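Long-range contact in penicillin binding protein 2X (Streptococcus thermophilus, PDB 5U47), which probably acts as a transpeptidase that cross-links peptidoglycan strands in the septal wall during cell division and is the target of beta-lactams: residues Y519-V531 and Y544-F558. The protein carries 1 engineered substitution. Residues are numbered along the deposited sequence; the frame is centred on the assembly and turned at random.
Sequences YKVGTNETLNSVV and YVTVQEPKTWNNNFF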
loop_
_atom_site.group_PDB
_atom_site.type_symbol
_atom_site.label_atom_id
_atom_site.label_comp_id
_atom_site.label_asym_id
_atom_site.label_seq_id
_atom_site.Cartn_x
_atom_site.Cartn_y
_atom_site.Cartn_z
ATOM N N TYR A 519 18.679 23.208 0.372
ATOM C CA TYR A 519 19.116 21.974 -0.259
ATOM C C TYR A 519 20.580 21.595 0.017
ATOM O O TYR A 519 21.445 22.460 0.131
ATOM C CB TYR A 519 18.896 22.054 -1.771
ATOM C CG TYR A 519 17.455 22.284 -2.177
ATOM C CD1 TYR A 519 16.468 21.363 -1.838
ATOM C CD2 TYR A 519 17.083 23.396 -2.928
ATOM C CE1 TYR A 519 15.147 21.552 -2.204
ATOM C CE2 TYR A 519 15.760 23.594 -3.301
ATOM C CZ TYR A 519 14.798 22.663 -2.935
ATOM O OH TYR A 519 13.487 22.830 -3.291
ATOM N N LYS A 520 20.838 20.288 0.123
ATOM C CA LYS A 520 22.197 19.769 0.317
ATOM C C LYS A 520 22.984 19.969 -0.976
ATOM O O LYS A 520 22.418 19.921 -2.073
ATOM C CB LYS A 520 22.182 18.287 0.682
ATOM C CG LYS A 520 21.516 17.960 2.003
ATOM C CD LYS A 520 21.517 16.458 2.234
ATOM C CE LYS A 520 20.824 16.071 3.528
ATOM N NZ LYS A 520 20.755 14.592 3.676
ATOM N N VAL A 521 24.286 20.185 -0.839
ATOM C CA VAL A 521 25.159 20.460 -1.993
ATOM C C VAL A 521 26.124 19.332 -2.388
ATOM O O VAL A 521 26.704 19.380 -3.471
ATOM C CB VAL A 521 25.951 21.775 -1.778
ATOM C CG1 VAL A 521 25.016 22.975 -1.866
ATOM C CG2 VAL A 521 26.696 21.765 -0.445
ATOM N N GLY A 522 26.277 18.313 -1.544
ATOM C CA GLY A 522 27.207 17.217 -1.834
ATOM C C GLY A 522 26.961 16.498 -3.153
ATOM O O GLY A 522 25.852 16.530 -3.696
ATOM N N THR A 523 28.008 15.849 -3.663
ATOM C CA THR A 523 27.937 15.099 -4.919
ATOM C C THR A 523 27.020 13.891 -4.727
ATOM O O THR A 523 27.168 13.149 -3.754
ATOM C CB THR A 523 29.332 14.612 -5.364
ATOM O OG1 THR A 523 30.254 15.714 -5.346
ATOM C CG2 THR A 523 29.272 13.996 -6.772
ATOM N N ASN A 524 26.078 13.715 -5.656
ATOM C CA ASN A 524 25.069 12.642 -5.596
ATOM C C ASN A 524 24.171 12.724 -4.345
ATOM O O ASN A 524 23.511 11.745 -3.987
ATOM C CB ASN A 524 25.715 11.246 -5.714
ATOM C CG ASN A 524 26.337 10.997 -7.078
ATOM O OD1 ASN A 524 25.734 11.294 -8.119
ATOM N ND2 ASN A 524 27.536 10.424 -7.082
ATOM N N GLU A 525 24.115 13.891 -3.700
ATOM C CA GLU A 525 23.270 14.051 -2.521
ATOM C C GLU A 525 21.906 14.523 -3.070
ATOM O O GLU A 525 21.444 15.651 -2.869
ATOM C CB GLU A 525 23.936 15.007 -1.527
ATOM C CG GLU A 525 23.781 14.578 -0.070
ATOM C CD GLU A 525 24.831 15.202 0.833
ATOM O OE1 GLU A 525 25.301 14.504 1.760
ATOM O OE2 GLU A 525 25.210 16.378 0.600
ATOM N N THR A 526 21.287 13.596 -3.787
ATOM C CA THR A 526 20.047 13.819 -4.500
ATOM C C THR A 526 19.138 12.621 -4.417
ATOM O O THR A 526 19.551 11.543 -3.973
ATOM C CB THR A 526 20.344 13.983 -6.015
ATOM O OG1 THR A 526 21.148 12.867 -6.461
ATOM C CG2 THR A 526 21.072 15.295 -6.302
ATOM N N LEU A 527 17.898 12.834 -4.831
ATOM C CA LEU A 527 16.923 11.785 -4.936
ATOM C C LEU A 527 16.871 11.497 -6.417
ATOM O O LEU A 527 16.551 12.393 -7.208
ATOM C CB LEU A 527 15.551 12.247 -4.463
ATOM C CG LEU A 527 14.476 11.181 -4.675
ATOM C CD1 LEU A 527 14.668 9.992 -3.742
ATOM C CD2 LEU A 527 13.105 11.776 -4.465
ATOM N N ASN A 528 17.232 10.272 -6.795
ATOM C CA ASN A 528 17.202 9.841 -8.194
ATOM C C ASN A 528 16.032 8.907 -8.444
ATOM O O ASN A 528 15.748 8.036 -7.624
ATOM C CB ASN A 528 18.522 9.148 -8.549
ATOM C CG ASN A 528 19.723 10.081 -8.422
ATOM O OD1 ASN A 528 19.577 11.290 -8.377
ATOM N ND2 ASN A 528 20.902 9.518 -8.397
ATOM N N SER A 529 15.359 9.070 -9.574
ATOM C CA SER A 529 14.178 8.267 -9.844
ATOM C C SER A 529 13.907 8.055 -11.307
ATOM O O SER A 529 14.497 8.710 -12.166
ATOM C CB SER A 529 12.950 8.898 -9.171
ATOM O OG SER A 529 12.612 10.170 -9.711
ATOM N N VAL A 530 13.019 7.109 -11.591
ATOM C CA VAL A 530 12.603 6.859 -12.956
ATOM C C VAL A 530 11.194 6.278 -12.981
ATOM O O VAL A 530 10.798 5.521 -12.066
ATOM C CB VAL A 530 13.586 5.893 -13.685
ATOM C CG1 VAL A 530 13.569 4.488 -13.092
ATOM C CG2 VAL A 530 13.280 5.820 -15.164
ATOM N N VAL A 531 10.425 6.676 -13.991
ATOM C CA VAL A 531 9.132 6.066 -14.252
ATOM C C VAL A 531 9.251 5.446 -15.630
ATOM O O VAL A 531 9.894 6.038 -16.515
ATOM C CB VAL A 531 7.957 7.043 -14.206
ATOM C CG1 VAL A 531 8.107 8.183 -15.221
ATOM C CG2 VAL A 531 6.653 6.285 -14.412
ATOM N N TYR A 544 7.948 2.438 -11.022
ATOM C CA TYR A 544 8.530 3.662 -10.452
ATOM C C TYR A 544 9.590 3.268 -9.449
ATOM O O TYR A 544 9.318 2.486 -8.523
ATOM C CB TYR A 544 7.423 4.489 -9.806
ATOM C CG TYR A 544 7.824 5.791 -9.150
ATOM C CD1 TYR A 544 8.581 6.740 -9.827
ATOM C CD2 TYR A 544 7.326 6.138 -7.910
ATOM C CE1 TYR A 544 8.896 7.961 -9.246
ATOM C CE2 TYR A 544 7.647 7.356 -7.317
ATOM C CZ TYR A 544 8.420 8.268 -7.993
ATOM O OH TYR A 544 8.737 9.481 -7.408
ATOM N N VAL A 545 10.790 3.820 -9.620
ATOM C CA VAL A 545 11.931 3.501 -8.770
ATOM C C VAL A 545 12.571 4.767 -8.261
ATOM O O VAL A 545 12.690 5.735 -9.023
ATOM C CB VAL A 545 12.974 2.683 -9.564
ATOM C CG1 VAL A 545 14.183 2.339 -8.705
ATOM C CG2 VAL A 545 12.336 1.423 -10.107
ATOM N N THR A 546 12.974 4.767 -6.985
ATOM C CA THR A 546 13.654 5.895 -6.372
ATOM C C THR A 546 14.819 5.386 -5.515
ATOM O O THR A 546 14.784 4.276 -5.020
ATOM C CB THR A 546 12.734 6.734 -5.442
ATOM O OG1 THR A 546 12.522 6.046 -4.196
ATOM C CG2 THR A 546 11.372 7.054 -6.107
ATOM N N VAL A 547 15.852 6.208 -5.391
ATOM C CA VAL A 547 16.993 5.957 -4.533
ATOM C C VAL A 547 17.466 7.327 -4.034
ATOM O O VAL A 547 17.657 8.265 -4.832
ATOM C CB VAL A 547 18.141 5.173 -5.232
ATOM C CG1 VAL A 547 18.653 5.897 -6.455
ATOM C CG2 VAL A 547 19.283 4.913 -4.252
ATOM N N GLN A 548 17.613 7.451 -2.716
ATOM C CA GLN A 548 18.045 8.680 -2.101
ATOM C C GLN A 548 19.522 8.601 -1.718
ATOM O O GLN A 548 19.977 7.624 -1.108
ATOM C CB GLN A 548 17.187 9.014 -0.872
ATOM C CG GLN A 548 17.544 10.350 -0.227
ATOM C CD GLN A 548 16.611 10.783 0.891
ATOM O OE1 GLN A 548 15.535 10.245 1.055
ATOM N NE2 GLN A 548 17.043 11.773 1.672
ATOM N N GLU A 549 20.248 9.656 -2.091
ATOM C CA GLU A 549 21.663 9.835 -1.783
ATOM C C GLU A 549 22.541 8.617 -2.060
ATOM O O GLU A 549 23.185 8.085 -1.160
ATOM C CB GLU A 549 21.819 10.315 -0.342
ATOM C CG GLU A 549 21.136 11.649 -0.089
ATOM C CD GLU A 549 21.066 12.021 1.381
ATOM O OE1 GLU A 549 22.093 11.918 2.072
ATOM O OE2 GLU A 549 19.978 12.442 1.841
ATOM N N PRO A 550 22.565 8.170 -3.323
ATOM C CA PRO A 550 23.435 7.075 -3.694
ATOM C C PRO A 550 24.911 7.495 -3.583
ATOM O O PRO A 550 25.266 8.568 -4.067
ATOM C CB PRO A 550 23.068 6.819 -5.153
ATOM C CG PRO A 550 22.572 8.131 -5.657
ATOM C CD PRO A 550 21.853 8.735 -4.489
ATOM N N LYS A 551 25.736 6.689 -2.906
ATOM C CA LYS A 551 27.180 6.958 -2.817
ATOM C C LYS A 551 27.802 6.948 -4.202
ATOM O O LYS A 551 28.668 7.766 -4.495
ATOM C CB LYS A 551 27.931 5.911 -1.984
ATOM C CG LYS A 551 28.199 6.257 -0.529
ATOM C CD LYS A 551 26.955 6.281 0.317
ATOM C CE LYS A 551 27.305 6.570 1.769
ATOM N NZ LYS A 551 26.086 6.718 2.613
ATOM N N THR A 552 27.371 5.984 -5.017
ATOM C CA THR A 552 27.848 5.794 -6.381
ATOM C C THR A 552 26.632 5.887 -7.277
ATOM O O THR A 552 25.614 5.234 -6.997
ATOM C CB THR A 552 28.493 4.394 -6.555
ATOM O OG1 THR A 552 29.449 4.163 -5.518
ATOM C CG2 THR A 552 29.193 4.267 -7.908
ATOM N N TRP A 553 26.703 6.700 -8.335
ATOM C CA TRP A 553 25.545 6.850 -9.230
ATOM C C TRP A 553 25.864 6.951 -10.717
ATOM O O TRP A 553 26.828 7.572 -11.120
ATOM C CB TRP A 553 24.690 8.071 -8.857
ATOM C CG TRP A 553 23.495 8.139 -9.757
ATOM C CD1 TRP A 553 23.254 9.037 -10.763
ATOM C CD2 TRP A 553 22.434 7.197 -9.800
ATOM N NE1 TRP A 553 22.078 8.724 -11.404
ATOM C CE2 TRP A 553 21.555 7.597 -10.830
ATOM C CE3 TRP A 553 22.128 6.056 -9.057
ATOM C CZ2 TRP A 553 20.406 6.900 -11.127
ATOM C CZ3 TRP A 553 20.979 5.359 -9.351
ATOM C CH2 TRP A 553 20.123 5.789 -10.372
ATOM N N ASN A 554 24.986 6.352 -11.507
ATOM C CA ASN A 554 25.036 6.389 -12.946
ATOM C C ASN A 554 23.627 5.988 -13.381
ATOM O O ASN A 554 23.074 5.039 -12.838
ATOM C CB ASN A 554 26.081 5.390 -13.452
ATOM C CG ASN A 554 26.256 5.427 -14.952
ATOM O OD1 ASN A 554 25.287 5.515 -15.713
ATOM N ND2 ASN A 554 27.498 5.322 -15.388
ATOM N N ASN A 555 23.044 6.694 -14.341
ATOM C CA ASN A 555 21.694 6.341 -14.801
ATOM C C ASN A 555 21.568 4.895 -15.271
ATOM O O ASN A 555 20.497 4.314 -15.182
ATOM C CB ASN A 555 21.180 7.320 -15.860
ATOM C CG ASN A 555 20.692 8.628 -15.255
ATOM O OD1 ASN A 555 20.305 8.681 -14.086
ATOM N ND2 ASN A 555 20.673 9.680 -16.057
ATOM N N ASN A 556 22.674 4.316 -15.734
ATOM C CA ASN A 556 22.710 2.926 -16.167
ATOM C C ASN A 556 22.289 1.961 -15.066
ATOM O O ASN A 556 21.870 0.833 -15.364
ATOM C CB ASN A 556 24.124 2.546 -16.638
ATOM C CG ASN A 556 24.561 3.318 -17.876
ATOM O OD1 ASN A 556 23.735 3.880 -18.589
ATOM N ND2 ASN A 556 25.870 3.354 -18.131
ATOM N N PHE A 557 22.400 2.380 -13.804
ATOM C CA PHE A 557 22.005 1.500 -12.707
ATOM C C PHE A 557 20.525 1.170 -12.719
ATOM O O PHE A 557 20.143 0.134 -12.184
ATOM C CB PHE A 557 22.372 2.042 -11.320
ATOM C CG PHE A 557 23.857 2.167 -11.063
ATOM C CD1 PHE A 557 24.774 1.306 -11.645
ATOM C CD2 PHE A 557 24.318 3.094 -10.137
ATOM C CE1 PHE A 557 26.130 1.424 -11.374
ATOM C CE2 PHE A 557 25.678 3.205 -9.853
ATOM C CZ PHE A 557 26.583 2.371 -10.473
ATOM N N PHE A 558 19.696 2.028 -13.316
ATOM C CA PHE A 558 18.264 1.730 -13.379
ATOM C C PHE A 558 17.972 0.452 -14.158
ATOM O O PHE A 558 16.955 -0.200 -13.913
ATOM C CB PHE A 558 17.452 2.884 -13.972
ATOM C CG PHE A 558 17.277 4.054 -13.054
ATOM C CD1 PHE A 558 16.800 3.880 -11.763
ATOM C CD2 PHE A 558 17.506 5.344 -13.509
ATOM C CE1 PHE A 558 16.609 4.963 -10.919
ATOM C CE2 PHE A 558 17.296 6.443 -12.677
ATOM C CZ PHE A 558 16.850 6.254 -11.379
HETATM O O HOH W 1 10.397 11.107 -8.744
#
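Asn528 and Val547 form a hydrogen-bonded pair near the open end of an antiparallel beta hairpin, strands 526-534 and 541-548, inside the five-stranded sheet of the penicillin-binding transpeptidase domain. Backbone bonds join the two residues in both directions, Asn528 N to Val547 O being 2.8 Å, and Val530 and Val545 repeat the exchange; Glu549 N, donating to Thr526 O, adds one more bond just beyond Gln548. Strand 526-534 also pairs with strand 503-510, where Lys505, touched by Val531, fits the lysine of a K(T/S)G-type active-site motif.

On the sheet face bearing Asn528 and Val530, the chain following the second strand folds back and lays Trp553 and Phe558 over the first. With CG anti to its carbonyl carbon (chi1 -62°), Asn528 carries its amide over the indole, ND2 3.1 Å from Trp553 CD2; Asn528 OD1 accepts from Thr526 OG1, which helps to fix the amide's rotation. Val530 CG1 makes a CH-pi contact with one face of Phe558, 3.7 Å from the ring centroid; Trp553 CH2 lies against the opposite face. Helix 224-241 packs on Val547 and Trp553.

The other face carries Ser529 and Tyr544, whose hydroxyls share a water, 2.6 Å from Ser529 OG; Tyr544 OH is also hydrogen-bonded to Tyr291 OH.

At the open end, an extended but poorly ordered Lys520 forms a less certain salt bridge with Glu549. Glu549 OE2 is met from opposite faces of its carboxylate, by Lys520 NZ at 2.9 Å and Gln548 NE2 at 3.0 Å.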